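Local coordinates for transcription initiation factor IIB (Methanocaldococcus jannaschii, PDB 5O9J), which probably catalyses protein splicing as a mini-intein of HINT fold, excising itself from its host transcription factor, at residues N8-I12 and F172-F176; S95-F99 and V180-A184. One frame throughout, in Å; residues are numbered along the deposited sequence.

Contact 1 of 2, residues N8-I12 and F172-F176; sequences NEPII and FVAGF
I11 places CG1 between its backbone N and carbonyl carbon (chi1 45°), which leaves CG2 to meet A174. CG2 of I11 lies 3.4 Å from CB of A174, tighter than usual for two methyls. E9 bends at chi2 (-51°) and folds its carboxylate back to G175. Its OE1 comes 3.4 Å from CA of G175. A beta carbon on G175 would run into that oxygen, and at these backbone angles it would also press on the carbonyl O of A174. The chain turns a corner at this glycine. N of G175 donates to O of P10 at 2.9 Å, in the carbonyl plane, in the one direct hydrogen bond of the pairing. The same oxygen takes a CH contact from A174 CA. In the HINT fold this joins the start of strand 10-15 to strand 171-174, so two different sheets meet. Helix 24-33 touches the side chains of E9, I11 and F172. Two waters donate to OE1 of E9. One also donates to O of A174, and the other accepts from N of F176. The F176 ring crosses the P10 ring obliquely, with CZ of F176 3.3 Å from CG of P10.

Contact 2 of 2, residues S95-F99 and V180-A184; sequences SHSVF and VLHNA. Unlike the reference sequence in segment 180-184: A184 (reference Thr).
S97 and H182 form an antiparallel hydrogen-bonded pair. N of S97 donates to O of H182 at 2.8 Å, and N of H182 to O of S97 at 3.0 Å. Both are nearly straight. OG of S97 sits between its backbone N and carbonyl carbon (chi1 69°), which brings it 3.3 Å from CB of H182. The H182 ring has S97 O at its edge and sets NE2 over one face of F99, offset toward the rim; the rings barely overlap. NE2 of H182 is hydrogen-bonded to OE2 of E136. An alanine in place of H182 would probably leave E136 without this partner and uncover that face of F99. CG1 of V98 packs 3.5 Å from CD1 of L181. Packing loosens toward the chain end, where N of exposed A184 gives S95 O only a weak hydrogen bond. At the other end a water bridges N of F99 and O of V180. H96 and N183 lie side by side; N132 binds ND2 of N183. H182 and N183 probably correspond to the penultimate histidine and terminal asparagine of inteins. The N183-A184 peptide bond is intact, and A184 lacks the hydroxyl of the reference threonine, consistent with blocked splicing.

How the contacts relate
From the N terminus, 8-12 leads into strand 10-15. The chain then passes through the first half of the fold before 95-99 opens strand 96-102. Contact 1 closes only when 172-176 returns to 8-12, after 159 intervening residues. A short connection then carries the chain to 180-184, which closes contact 2 across 80 residues. The segments alternate, so the two loops cross rather than nest. The contacts lie about 16 Å apart, centre to centre; their segments adjoin in the sequence, with no other touch between them. Both reach the mixed sheet, where strand 127-131 separates 171-174 from 180-183. Contact 1 ties that sheet to the four-stranded sheet of 10-15. Contact 2 lies within it, joining strand 96-102 to the C-terminal strand 180-183.

Contact 1 of 2, residues N8-I12 and F172-F176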
ATOM      1  N   ASN A   8       3.718   8.932  -4.280  1.00 40.96           N
ATOM      2  CA  ASN A   8       2.975   9.084  -5.526  1.00 43.99           C
ATOM      3  C   ASN A   8       1.745   8.191  -5.678  1.00 37.69           C
ATOM      4  O   ASN A   8       0.925   8.454  -6.547  1.00 41.93           O
ATOM      5  CB  ASN A   8       3.900   8.852  -6.728  1.00 46.58           C
ATOM      6  CG  ASN A   8       4.616  10.122  -7.174  1.00 48.70           C
ATOM      7  OD1 ASN A   8       4.287  11.224  -6.733  1.00 48.71           O
ATOM      8  ND2 ASN A   8       5.595   9.970  -8.064  1.00 51.50           N
ATOM      9  N   GLU A   9       1.608   7.151  -4.856  1.00 32.83           N
ATOM     10  CA  GLU A   9       0.522   6.191  -5.056  1.00 40.49           C
ATOM     11  C   GLU A   9      -0.851   6.842  -4.929  1.00 35.26           C
ATOM     12  O   GLU A   9      -1.210   7.360  -3.874  1.00 33.22           O
ATOM     13  CB  GLU A   9       0.624   5.025  -4.069  1.00 38.87           C
ATOM     14  CG  GLU A   9       1.942   4.299  -4.106  1.00 41.53           C
ATOM     15  CD  GLU A   9       2.346   3.890  -5.497  1.00 48.54           C
ATOM     16  OE1 GLU A   9       1.534   3.233  -6.190  1.00 43.37           O
ATOM     17  OE2 GLU A   9       3.487   4.228  -5.900  1.00 54.96           O
ATOM     18  N   PRO A  10      -1.630   6.811  -6.015  1.00 39.38           N
ATOM     19  CA  PRO A  10      -2.983   7.367  -5.995  1.00 36.63           C
ATOM     20  C   PRO A  10      -3.913   6.592  -5.084  1.00 35.89           C
ATOM     21  O   PRO A  10      -3.850   5.362  -5.035  1.00 35.47           O
ATOM     22  CB  PRO A  10      -3.429   7.256  -7.457  1.00 41.21           C
ATOM     23  CG  PRO A  10      -2.563   6.229  -8.037  1.00 39.81           C
ATOM     24  CD  PRO A  10      -1.255   6.329  -7.352  1.00 40.82           C
ATOM     25  N   ILE A  11      -4.748   7.322  -4.350  1.00 32.12           N
ATOM     26  CA  ILE A  11      -5.818   6.732  -3.568  1.00 33.74           C
ATOM     27  C   ILE A  11      -7.120   7.395  -3.935  1.00 31.51           C
ATOM     28  O   ILE A  11      -7.146   8.555  -4.339  1.00 30.55           O
ATOM     29  CB  ILE A  11      -5.635   6.897  -2.044  1.00 28.94           C
ATOM     30  CG1 ILE A  11      -5.216   8.327  -1.710  1.00 33.45           C
ATOM     31  CG2 ILE A  11      -4.632   5.926  -1.512  1.00 35.59           C
ATOM     32  CD1 ILE A  11      -4.934   8.531  -0.239  1.00 35.45           C
ATOM     33  N   ILE A  12      -8.201   6.654  -3.751  1.00 30.56           N
ATOM     34  CA  ILE A  12      -9.528   7.144  -4.045  1.00 32.82           C
ATOM     35  C   ILE A  12     -10.157   7.487  -2.717  1.00 30.34           C
ATOM     36  O   ILE A  12     -10.291   6.623  -1.857  1.00 34.75           O
ATOM     37  CB  ILE A  12     -10.368   6.081  -4.821  1.00 27.63           C
ATOM     38  CG1 ILE A  12      -9.727   5.789  -6.181  1.00 32.86           C
ATOM     39  CG2 ILE A  12     -11.792   6.554  -5.000  1.00 30.76           C
ATOM     40  CD1 ILE A  12     -10.117   4.437  -6.792  1.00 27.99           C
ATOM     41  N   PHE A 172      -6.031  -0.915   2.619  1.00 26.60           N
ATOM     42  CA  PHE A 172      -6.659   0.064   1.744  1.00 25.30           C
ATOM     43  C   PHE A 172      -6.159  -0.085   0.320  1.00 29.87           C
ATOM     44  O   PHE A 172      -5.142  -0.737   0.047  1.00 31.03           O
ATOM     45  CB  PHE A 172      -6.454   1.507   2.247  1.00 29.98           C
ATOM     46  CG  PHE A 172      -5.019   1.919   2.401  1.00 26.64           C
ATOM     47  CD1 PHE A 172      -4.325   2.488   1.344  1.00 29.15           C
ATOM     48  CD2 PHE A 172      -4.379   1.780   3.620  1.00 31.10           C
ATOM     49  CE1 PHE A 172      -3.000   2.882   1.497  1.00 34.02           C
ATOM     50  CE2 PHE A 172      -3.070   2.181   3.789  1.00 29.53           C
ATOM     51  CZ  PHE A 172      -2.373   2.729   2.725  1.00 32.16           C
ATOM     52  N   VAL A 173      -6.908   0.507  -0.595  1.00 26.79           N
ATOM     53  CA  VAL A 173      -6.590   0.434  -2.002  1.00 32.42           C
ATOM     54  C   VAL A 173      -5.766   1.651  -2.370  1.00 31.28           C
ATOM     55  O   VAL A 173      -6.149   2.771  -2.039  1.00 31.23           O
ATOM     56  CB  VAL A 173      -7.870   0.368  -2.849  1.00 33.19           C
ATOM     57  CG1 VAL A 173      -7.565   0.651  -4.282  1.00 32.07           C
ATOM     58  CG2 VAL A 173      -8.540  -0.996  -2.680  1.00 32.97           C
ATOM     59  N   ALA A 174      -4.635   1.424  -3.033  1.00 28.34           N
ATOM     60  CA  ALA A 174      -3.740   2.501  -3.431  1.00 31.80           C
ATOM     61  C   ALA A 174      -2.786   2.024  -4.508  1.00 33.05           C
ATOM     62  O   ALA A 174      -2.154   0.981  -4.358  1.00 36.16           O
ATOM     63  CB  ALA A 174      -2.959   3.012  -2.239  1.00 31.06           C
ATOM     64  N   GLY A 175      -2.676   2.788  -5.586  1.00 31.98           N
ATOM     65  CA  GLY A 175      -1.744   2.457  -6.642  1.00 34.49           C
ATOM     66  C   GLY A 175      -2.330   1.477  -7.626  1.00 37.31           C
ATOM     67  O   GLY A 175      -3.437   0.974  -7.431  1.00 36.20           O
ATOM     68  N   PHE A 176      -1.575   1.193  -8.680  1.00 37.32           N
ATOM     69  CA  PHE A 176      -2.060   0.359  -9.771  1.00 38.45           C
ATOM     70  C   PHE A 176      -1.177  -0.853 -10.006  1.00 37.82           C
ATOM     71  O   PHE A 176       0.036  -0.777  -9.863  1.00 37.59           O
ATOM     72  CB  PHE A 176      -2.139   1.175 -11.060  1.00 43.77           C
ATOM     73  CG  PHE A 176      -2.861   2.477 -10.907  1.00 42.58           C
ATOM     74  CD1 PHE A 176      -4.090   2.529 -10.265  1.00 43.91           C
ATOM     75  CD2 PHE A 176      -2.318   3.647 -11.410  1.00 45.26           C
ATOM     76  CE1 PHE A 176      -4.762   3.728 -10.122  1.00 49.28           C
ATOM     77  CE2 PHE A 176      -2.982   4.852 -11.276  1.00 50.23           C
ATOM     78  CZ  PHE A 176      -4.205   4.895 -10.627  1.00 51.22           C
TER
HETATM   79  O   HOH W   1       1.028   0.728  -4.898  1.00 39.99           O
HETATM   80  O   HOH W   2       0.931   3.025  -9.093  1.00 40.50           O
HETATM   81  O   HOH W   3      -8.337   3.954  -2.260  1.00 32.61           O

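Contact 2 of 2, residues S95-F99 and V180-A184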
ATOM      1  N   SER A  95      10.081  -3.705   4.446  1.00 46.78           N
ATOM      2  CA  SER A  95       9.323  -4.517   5.383  1.00 48.18           C
ATOM      3  C   SER A  95       8.017  -5.048   4.803  1.00 45.81           C
ATOM      4  O   SER A  95       7.127  -5.424   5.555  1.00 56.81           O
ATOM      5  CB  SER A  95       9.015  -3.714   6.638  1.00 44.10           C
ATOM      6  OG  SER A  95       8.189  -2.610   6.318  1.00 49.32           O
ATOM      7  N   HIS A  96       7.880  -5.060   3.482  1.00 38.46           N
ATOM      8  CA  HIS A  96       6.666  -5.612   2.883  1.00 38.31           C
ATOM      9  C   HIS A  96       6.921  -6.992   2.321  1.00 40.00           C
ATOM     10  O   HIS A  96       8.031  -7.305   1.895  1.00 39.14           O
ATOM     11  CB  HIS A  96       6.121  -4.706   1.781  1.00 31.54           C
ATOM     12  CG  HIS A  96       5.441  -3.483   2.295  1.00 37.64           C
ATOM     13  ND1 HIS A  96       6.115  -2.311   2.573  1.00 41.52           N
ATOM     14  CD2 HIS A  96       4.139  -3.248   2.604  1.00 35.91           C
ATOM     15  CE1 HIS A  96       5.264  -1.411   3.018  1.00 45.86           C
ATOM     16  NE2 HIS A  96       4.057  -1.953   3.051  1.00 41.47           N
ATOM     17  N   SER A  97       5.879  -7.816   2.308  1.00 37.93           N
ATOM     18  CA  SER A  97       6.009  -9.147   1.749  1.00 35.48           C
ATOM     19  C   SER A  97       4.973  -9.357   0.652  1.00 37.22           C
ATOM     20  O   SER A  97       3.926  -8.703   0.639  1.00 32.77           O
ATOM     21  CB  SER A  97       5.855 -10.203   2.840  1.00 37.72           C
ATOM     22  OG  SER A  97       4.520 -10.233   3.308  1.00 44.94           O
ATOM     23  N   VAL A  98       5.271 -10.263  -0.271  1.00 32.15           N
ATOM     24  CA  VAL A  98       4.388 -10.520  -1.399  1.00 35.73           C
ATOM     25  C   VAL A  98       4.293 -12.012  -1.689  1.00 35.19           C
ATOM     26  O   VAL A  98       5.268 -12.750  -1.525  1.00 32.23           O
ATOM     27  CB  VAL A  98       4.866  -9.789  -2.670  1.00 34.79           C
ATOM     28  CG1 VAL A  98       4.678  -8.293  -2.523  1.00 34.21           C
ATOM     29  CG2 VAL A  98       6.320 -10.111  -2.946  1.00 32.25           C
ATOM     30  N   PHE A  99       3.115 -12.456  -2.114  1.00 34.14           N
ATOM     31  CA  PHE A  99       2.916 -13.862  -2.439  1.00 33.02           C
ATOM     32  C   PHE A  99       3.832 -14.285  -3.562  1.00 31.03           C
ATOM     33  O   PHE A  99       3.805 -13.713  -4.649  1.00 33.34           O
ATOM     34  CB  PHE A  99       1.461 -14.135  -2.810  1.00 35.93           C
ATOM     35  CG  PHE A  99       0.575 -14.334  -1.625  1.00 41.91           C
ATOM     36  CD1 PHE A  99       1.112 -14.353  -0.352  1.00 41.37           C
ATOM     37  CD2 PHE A  99      -0.781 -14.526  -1.777  1.00 48.02           C
ATOM     38  CE1 PHE A  99       0.312 -14.542   0.749  1.00 47.79           C
ATOM     39  CE2 PHE A  99      -1.587 -14.731  -0.677  1.00 52.21           C
ATOM     40  CZ  PHE A  99      -1.041 -14.729   0.586  1.00 47.82           C
ATOM     41  N   VAL A 180      -0.657  -7.311  -4.095  1.00 30.47           N
ATOM     42  CA  VAL A 180      -1.117  -7.254  -2.716  1.00 30.12           C
ATOM     43  C   VAL A 180       0.099  -7.207  -1.800  1.00 28.59           C
ATOM     44  O   VAL A 180       0.891  -8.146  -1.739  1.00 33.27           O
ATOM     45  CB  VAL A 180      -2.008  -8.445  -2.354  1.00 35.45           C
ATOM     46  CG1 VAL A 180      -2.481  -8.316  -0.914  1.00 34.20           C
ATOM     47  CG2 VAL A 180      -3.187  -8.509  -3.303  1.00 28.66           C
ATOM     48  N   LEU A 181       0.251  -6.093  -1.103  1.00 27.69           N
ATOM     49  CA  LEU A 181       1.423  -5.875  -0.274  1.00 33.34           C
ATOM     50  C   LEU A 181       1.073  -6.097   1.188  1.00 33.86           C
ATOM     51  O   LEU A 181       0.216  -5.402   1.743  1.00 34.75           O
ATOM     52  CB  LEU A 181       1.976  -4.461  -0.485  1.00 30.38           C
ATOM     53  CG  LEU A 181       2.385  -4.030  -1.902  1.00 33.84           C
ATOM     54  CD1 LEU A 181       3.165  -5.128  -2.629  1.00 27.46           C
ATOM     55  CD2 LEU A 181       1.179  -3.573  -2.722  1.00 32.73           C
ATOM     56  N   HIS A 182       1.730  -7.070   1.808  1.00 29.93           N
ATOM     57  CA  HIS A 182       1.501  -7.354   3.215  1.00 33.19           C
ATOM     58  C   HIS A 182       2.578  -6.715   4.093  1.00 35.15           C
ATOM     59  O   HIS A 182       3.761  -6.846   3.800  1.00 32.60           O
ATOM     60  CB  HIS A 182       1.473  -8.862   3.456  1.00 34.61           C
ATOM     61  CG  HIS A 182       0.480  -9.599   2.608  1.00 38.35           C
ATOM     62  ND1 HIS A 182      -0.751 -10.017   3.101  1.00 41.86           N
ATOM     63  CD2 HIS A 182       0.527 -10.015   1.329  1.00 37.52           C
ATOM     64  CE1 HIS A 182      -1.400 -10.648   2.148  1.00 41.64           C
ATOM     65  NE2 HIS A 182      -0.663 -10.665   1.058  1.00 37.20           N
ATOM     66  N   ASN A 183       2.168  -6.031   5.159  1.00 34.77           N
ATOM     67  CA  ASN A 183       3.118  -5.584   6.174  1.00 43.08           C
ATOM     68  C   ASN A 183       3.850  -6.789   6.747  1.00 47.14           C
ATOM     69  O   ASN A 183       3.274  -7.870   6.876  1.00 48.65           O
ATOM     70  CB  ASN A 183       2.420  -4.816   7.294  1.00 38.81           C
ATOM     71  CG  ASN A 183       1.795  -3.519   6.819  1.00 45.14           C
ATOM     72  OD1 ASN A 183       2.098  -3.024   5.730  1.00 45.10           O
ATOM     73  ND2 ASN A 183       0.924  -2.950   7.645  1.00 48.56           N
ATOM     74  N   ALA A 184       5.122  -6.617   7.082  1.00 47.18           N
ATOM     75  CA  ALA A 184       5.930  -7.754   7.507  1.00 53.17           C
ATOM     76  C   ALA A 184       7.114  -7.315   8.352  1.00 57.46           C
ATOM     77  O   ALA A 184       6.994  -6.405   9.177  1.00 60.95           O
ATOM     78  CB  ALA A 184       6.413  -8.549   6.286  1.00 48.96           C
ATOM     79  OXT ALA A 184       8.207  -7.873   8.222  1.00 57.57           O
TER
HETATM   80  O   HOH W   4       0.791 -10.686  -2.241  1.00 28.26           O